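NAD dependent epimerase/dehydratase family (uncultured archaeon MedDCM-OCT-S05-C57, PDB 5Y1F) probably oxidises L-threonine at its 3-hydroxyl as a monomeric NAD-dependent dehydrogenase of the epimerase/dehydratase family. Local coordinates at residues C216-F228 with L255-K267. Sequence-based numbering, arbitrary orientation. Where two conformers were deposited one is given.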
loop_
_atom_site.group_PDB
_atom_site.type_symbol
_atom_site.label_atom_id
_atom_site.label_comp_id
_atom_site.label_asym_id
_atom_site.label_seq_id
_atom_site.Cartn_x
_atom_site.Cartn_y
_atom_site.Cartn_z
ATOM N N CYS A 216 -15.820 15.992 -1.440
ATOM C CA CYS A 216 -14.431 15.680 -1.154
ATOM C C CYS A 216 -14.149 15.989 0.306
ATOM O O CYS A 216 -14.500 17.100 0.781
ATOM C CB CYS A 216 -13.544 16.467 -2.095
ATOM S SG CYS A 216 -11.818 16.013 -1.982
ATOM N N PHE A 217 -13.501 15.100 1.029
ATOM C CA PHE A 217 -13.219 15.256 2.473
ATOM C C PHE A 217 -11.882 15.929 2.778
ATOM O O PHE A 217 -11.512 15.996 3.945
ATOM C CB PHE A 217 -13.362 13.896 3.200
ATOM C CG PHE A 217 -12.417 12.836 2.708
ATOM C CD1 PHE A 217 -11.126 12.834 3.116
ATOM C CD2 PHE A 217 -12.853 11.806 1.882
ATOM C CE1 PHE A 217 -10.240 11.822 2.746
ATOM C CE2 PHE A 217 -12.001 10.767 1.568
ATOM C CZ PHE A 217 -10.681 10.796 1.944
ATOM N N VAL A 218 -11.188 16.408 1.761
ATOM C CA VAL A 218 -10.041 17.275 1.928
ATOM C C VAL A 218 -10.317 18.542 1.113
ATOM O O VAL A 218 -11.135 18.554 0.188
ATOM C CB VAL A 218 -8.716 16.599 1.511
ATOM C CG1 VAL A 218 -8.401 15.393 2.370
ATOM C CG2 VAL A 218 -8.673 16.245 0.041
ATOM N N ASN A 219 -9.586 19.624 1.428
ATOM C CA ASN A 219 -9.746 20.871 0.704
ATOM C C ASN A 219 -9.148 20.766 -0.704
ATOM O O ASN A 219 -8.362 19.842 -0.997
ATOM C CB ASN A 219 -9.239 22.083 1.533
ATOM C CG ASN A 219 -7.740 22.130 1.683
ATOM O OD1 ASN A 219 -7.234 22.390 2.827
ATOM N ND2 ASN A 219 -7.050 22.044 0.623
ATOM N N ARG A 220 -9.500 21.694 -1.565
ATOM C CA ARG A 220 -9.235 21.562 -2.981
ATOM C C ARG A 220 -7.744 21.620 -3.332
ATOM O O ARG A 220 -7.336 21.227 -4.396
ATOM C CB ARG A 220 -9.994 22.598 -3.819
ATOM C CG ARG A 220 -9.619 24.046 -3.568
ATOM C CD ARG A 220 -10.234 25.006 -4.558
ATOM N NE ARG A 220 -11.667 24.933 -4.586
ATOM C CZ ARG A 220 -12.415 24.554 -5.625
ATOM N NH1 ARG A 220 -11.867 24.315 -6.829
ATOM N NH2 ARG A 220 -13.704 24.494 -5.465
ATOM N N ASN A 221 -6.937 22.216 -2.472
ATOM C CA ASN A 221 -5.517 22.299 -2.748
ATOM C C ASN A 221 -4.708 21.139 -2.179
ATOM O O ASN A 221 -3.496 21.088 -2.465
ATOM C CB ASN A 221 -4.947 23.615 -2.239
ATOM C CG ASN A 221 -5.076 23.751 -0.762
ATOM O OD1 ASN A 221 -6.142 24.100 -0.258
ATOM N ND2 ASN A 221 -4.020 23.398 -0.040
ATOM N N THR A 222 -5.351 20.196 -1.475
ATOM C CA THR A 222 -4.620 19.089 -0.831
ATOM C C THR A 222 -3.860 18.337 -1.900
ATOM O O THR A 222 -4.428 17.975 -2.930
ATOM C CB THR A 222 -5.604 18.169 -0.124
ATOM O OG1 THR A 222 -6.357 18.932 0.827
ATOM C CG2 THR A 222 -4.867 17.035 0.588
ATOM N N ARG A 223 -2.550 18.172 -1.692
ATOM C CA ARG A 223 -1.658 17.703 -2.732
ATOM C C ARG A 223 -0.768 16.656 -2.067
ATOM O O ARG A 223 -0.029 16.948 -1.142
ATOM C CB ARG A 223 -0.833 18.892 -3.195
ATOM C CG ARG A 223 0.151 18.602 -4.302
ATOM C CD ARG A 223 0.942 19.846 -4.671
ATOM N NE ARG A 223 0.112 20.946 -5.148
ATOM C CZ ARG A 223 -0.385 21.010 -6.375
ATOM N NH1 ARG A 223 -0.017 20.156 -7.321
ATOM N NH2 ARG A 223 -1.260 21.952 -6.665
ATOM N N LEU A 224 -0.863 15.428 -2.547
ATOM C CA LEU A 224 -0.133 14.291 -1.974
ATOM C C LEU A 224 0.488 13.470 -3.097
ATOM O O LEU A 224 0.002 13.482 -4.251
ATOM C CB LEU A 224 -1.054 13.402 -1.186
ATOM C CG LEU A 224 -1.626 13.978 0.081
ATOM C CD1 LEU A 224 -2.638 13.083 0.735
ATOM C CD2 LEU A 224 -0.504 14.310 1.071
ATOM N N PRO A 225 1.555 12.746 -2.789
ATOM C CA PRO A 225 2.113 11.771 -3.718
ATOM C C PRO A 225 1.087 10.655 -3.956
ATOM O O PRO A 225 0.503 10.129 -3.023
ATOM C CB PRO A 225 3.333 11.237 -2.970
ATOM C CG PRO A 225 3.614 12.187 -1.890
ATOM C CD PRO A 225 2.268 12.726 -1.515
ATOM N N MET A 226 0.838 10.358 -5.233
ATOM C CA MET A 226 -0.158 9.352 -5.663
ATOM C C MET A 226 0.457 8.451 -6.743
ATOM O O MET A 226 1.347 8.846 -7.498
ATOM C CB MET A 226 -1.376 10.063 -6.260
ATOM C CG MET A 226 -2.214 10.867 -5.272
ATOM S SD MET A 226 -3.311 9.840 -4.267
ATOM C CE MET A 226 -4.219 11.113 -3.369
ATOM N N MET A 227 -0.143 7.282 -6.891
ATOM C CA MET A 227 0.295 6.301 -7.869
ATOM C C MET A 227 -0.865 5.411 -8.242
ATOM O O MET A 227 -1.645 4.983 -7.395
ATOM C CB MET A 227 1.445 5.488 -7.274
ATOM C CG MET A 227 2.052 4.444 -8.200
ATOM S SD MET A 227 3.468 3.577 -7.520
ATOM C CE MET A 227 4.654 4.904 -7.310
ATOM N N PHE A 228 -0.947 5.093 -9.535
ATOM C CA PHE A 228 -1.963 4.100 -9.978
ATOM C C PHE A 228 -1.559 2.695 -9.544
ATOM O O PHE A 228 -0.387 2.357 -9.540
ATOM C CB PHE A 228 -2.133 4.189 -11.495
ATOM C CG PHE A 228 -3.275 3.351 -12.020
ATOM C CD1 PHE A 228 -3.061 2.441 -13.063
ATOM C CD2 PHE A 228 -4.521 3.429 -11.484
ATOM C CE1 PHE A 228 -4.093 1.626 -13.542
ATOM C CE2 PHE A 228 -5.573 2.641 -11.955
ATOM C CZ PHE A 228 -5.333 1.732 -12.969
ATOM N N LEU A 255 9.195 5.835 -3.160
ATOM C CA LEU A 255 8.637 5.456 -4.459
ATOM C C LEU A 255 7.693 6.536 -4.919
ATOM O O LEU A 255 6.787 6.928 -4.174
ATOM C CB LEU A 255 7.923 4.119 -4.374
ATOM C CG LEU A 255 7.761 3.444 -5.747
ATOM C CD1 LEU A 255 9.052 2.761 -6.181
ATOM C CD2 LEU A 255 6.579 2.471 -5.771
ATOM N N SER A 256 7.867 6.992 -6.159
ATOM C CA SER A 256 7.158 8.123 -6.701
ATOM C C SER A 256 6.487 7.832 -8.035
ATOM O O SER A 256 6.969 7.029 -8.852
ATOM C CB SER A 256 8.108 9.275 -6.876
ATOM O OG SER A 256 7.531 10.489 -7.301
ATOM N N SER A 257 5.394 8.549 -8.283
ATOM C CA SER A 257 4.832 8.651 -9.610
ATOM C C SER A 257 4.307 10.068 -9.829
ATOM O O SER A 257 4.908 10.824 -10.623
ATOM C CB SER A 257 3.771 7.605 -9.845
ATOM O OG SER A 257 3.204 7.828 -11.140
ATOM N N MET A 258 3.193 10.416 -9.214
ATOM C CA MET A 258 2.481 11.678 -9.475
ATOM C C MET A 258 2.354 12.493 -8.207
ATOM O O MET A 258 2.427 11.958 -7.096
ATOM C CB MET A 258 1.058 11.396 -9.964
ATOM C CG MET A 258 0.976 10.705 -11.306
ATOM S SD MET A 258 -0.670 10.130 -11.735
ATOM C CE MET A 258 -0.708 8.664 -10.730
ATOM N N SER A 259 2.104 13.780 -8.367
ATOM C CA SER A 259 1.757 14.668 -7.278
ATOM C C SER A 259 0.829 15.702 -7.857
ATOM O O SER A 259 1.184 16.267 -8.913
ATOM C CB SER A 259 3.035 15.341 -6.777
ATOM O OG SER A 259 3.809 14.463 -5.996
ATOM N N PHE A 260 -0.410 15.710 -7.433
ATOM C CA PHE A 260 -1.438 16.622 -7.936
ATOM C C PHE A 260 -2.336 16.989 -6.785
ATOM O O PHE A 260 -2.402 16.269 -5.805
ATOM C CB PHE A 260 -2.248 16.026 -9.080
ATOM C CG PHE A 260 -2.825 14.666 -8.812
ATOM C CD1 PHE A 260 -3.917 14.488 -8.003
ATOM C CD2 PHE A 260 -2.277 13.522 -9.440
ATOM C CE1 PHE A 260 -4.420 13.228 -7.761
ATOM C CE2 PHE A 260 -2.797 12.268 -9.192
ATOM C CZ PHE A 260 -3.853 12.117 -8.377
ATOM N N SER A 261 -3.021 18.129 -6.911
ATOM C CA SER A 261 -3.991 18.524 -5.919
ATOM C C SER A 261 -5.374 17.955 -6.245
ATOM O O SER A 261 -5.637 17.513 -7.369
ATOM C CB SER A 261 -4.099 20.025 -5.830
ATOM O OG SER A 261 -4.598 20.525 -7.009
ATOM N N ALA A 262 -6.249 17.994 -5.263
ATOM C CA ALA A 262 -7.609 17.498 -5.446
ATOM C C ALA A 262 -8.330 18.210 -6.587
ATOM O O ALA A 262 -8.961 17.544 -7.422
ATOM C CB ALA A 262 -8.411 17.592 -4.156
ATOM N N GLU A 263 -8.229 19.527 -6.665
ATOM C CA GLU A 263 -8.894 20.224 -7.777
ATOM C C GLU A 263 -8.242 19.904 -9.104
ATOM O O GLU A 263 -8.921 19.968 -10.120
ATOM C CB GLU A 263 -8.977 21.730 -7.524
ATOM C CG GLU A 263 -7.674 22.465 -7.471
ATOM C CD GLU A 263 -7.802 23.978 -7.383
ATOM O OE1 GLU A 263 -8.931 24.540 -7.549
ATOM O OE2 GLU A 263 -6.751 24.605 -7.330
ATOM N N GLU A 264 -6.936 19.651 -9.142
ATOM C CA GLU A 264 -6.333 19.217 -10.392
ATOM C C GLU A 264 -6.920 17.889 -10.858
ATOM O O GLU A 264 -7.159 17.657 -12.064
ATOM C CB GLU A 264 -4.806 19.161 -10.262
ATOM C CG GLU A 264 -4.191 20.577 -10.161
ATOM C CD GLU A 264 -2.747 20.637 -9.657
ATOM O OE1 GLU A 264 -2.179 19.612 -9.253
ATOM O OE2 GLU A 264 -2.235 21.781 -9.452
ATOM N N LEU A 265 -7.143 16.972 -9.935
ATOM C CA LEU A 265 -7.789 15.699 -10.272
ATOM C C LEU A 265 -9.221 15.950 -10.749
ATOM O O LEU A 265 -9.664 15.350 -11.735
ATOM C CB LEU A 265 -7.746 14.748 -9.083
ATOM C CG LEU A 265 -8.403 13.405 -9.378
ATOM C CD1 LEU A 265 -7.684 12.670 -10.496
ATOM C CD2 LEU A 265 -8.408 12.554 -8.107
ATOM N N GLU A 266 -9.954 16.829 -10.075
ATOM C CA GLU A 266 -11.312 17.172 -10.512
ATOM C C GLU A 266 -11.286 17.656 -11.956
ATOM O O GLU A 266 -12.152 17.237 -12.771
ATOM C CB GLU A 266 -11.919 18.225 -9.605
ATOM C CG GLU A 266 -13.312 18.662 -10.049
ATOM C CD GLU A 266 -13.853 19.887 -9.331
ATOM O OE1 GLU A 266 -14.966 20.318 -9.732
ATOM O OE2 GLU A 266 -13.247 20.447 -8.379
ATOM N N LYS A 267 -10.342 18.524 -12.300
ATOM C CA LYS A 267 -10.313 19.060 -13.654
ATOM C C LYS A 267 -9.981 17.953 -14.647
ATOM O O LYS A 267 -10.565 17.909 -15.732
ATOM C CB LYS A 267 -9.274 20.156 -13.755
ATOM C CG LYS A 267 -9.680 21.488 -13.142
ATOM C CD LYS A 267 -8.538 22.496 -13.241
ATOM C CE LYS A 267 -8.912 23.874 -12.713
ATOM N NZ LYS A 267 -9.201 23.922 -11.251
HETATM O O HOH W 1 -13.035 23.014 -9.072
HETATM O O HOH W 2 -4.481 15.451 -4.041
HETATM O O HOH W 3 1.183 5.953 -11.444
#
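Met226 and Met258 pair where strand 223-228 runs antiparallel to the weakly bonded strand 258-261. Strand 223-228 also lies parallel to strand 178-187 of the Rossmann-type NAD-binding sheet; strand 258-261 joins that sheet antiparallel, through strand 223-228. Met226 N donates to Met258 O (2.9 Å), and Met258 N returns a bond to Met226 O. Leu224 N is buried without a partner; nearby, one water donates to both Thr222 O and Phe260 O. Beyond it, Thr222 O takes Ala262 N and Arg220 O takes Glu263 N, both at the start of helix 262-270.

Ser261 and Glu264 form a capping box there: Glu264 N donates to Ser261 OG, and Ser261 N to Glu264 OE1 (2.9 Å). In a salt bridge, Arg223 grips the same carboxylate end-on, NH1 on OE1 and NH2 on OE2, with the two planes 61° apart. Ser261 CB lies over one face of this guanidinium. An alanine in place of Glu264 would probably leave Arg223 without its paired charge and Ser261 N without its side-chain acceptor. In a second salt bridge, Arg220 NH1 meets Glu263 OE1 on its anti side (3.0 Å), and a water links NH1 to Glu266 OE2, which also bonds Tyr279.

Among apolar contacts, Met226 CG touches Phe260 CZ (3.7 Å), the side chains crossing near a right angle. Met227, whose side chain also nears the NAD-binding Leu186, bends at chi3 (-63°), bringing its CE tightly against Leu255 CD2 at 3.5 Å.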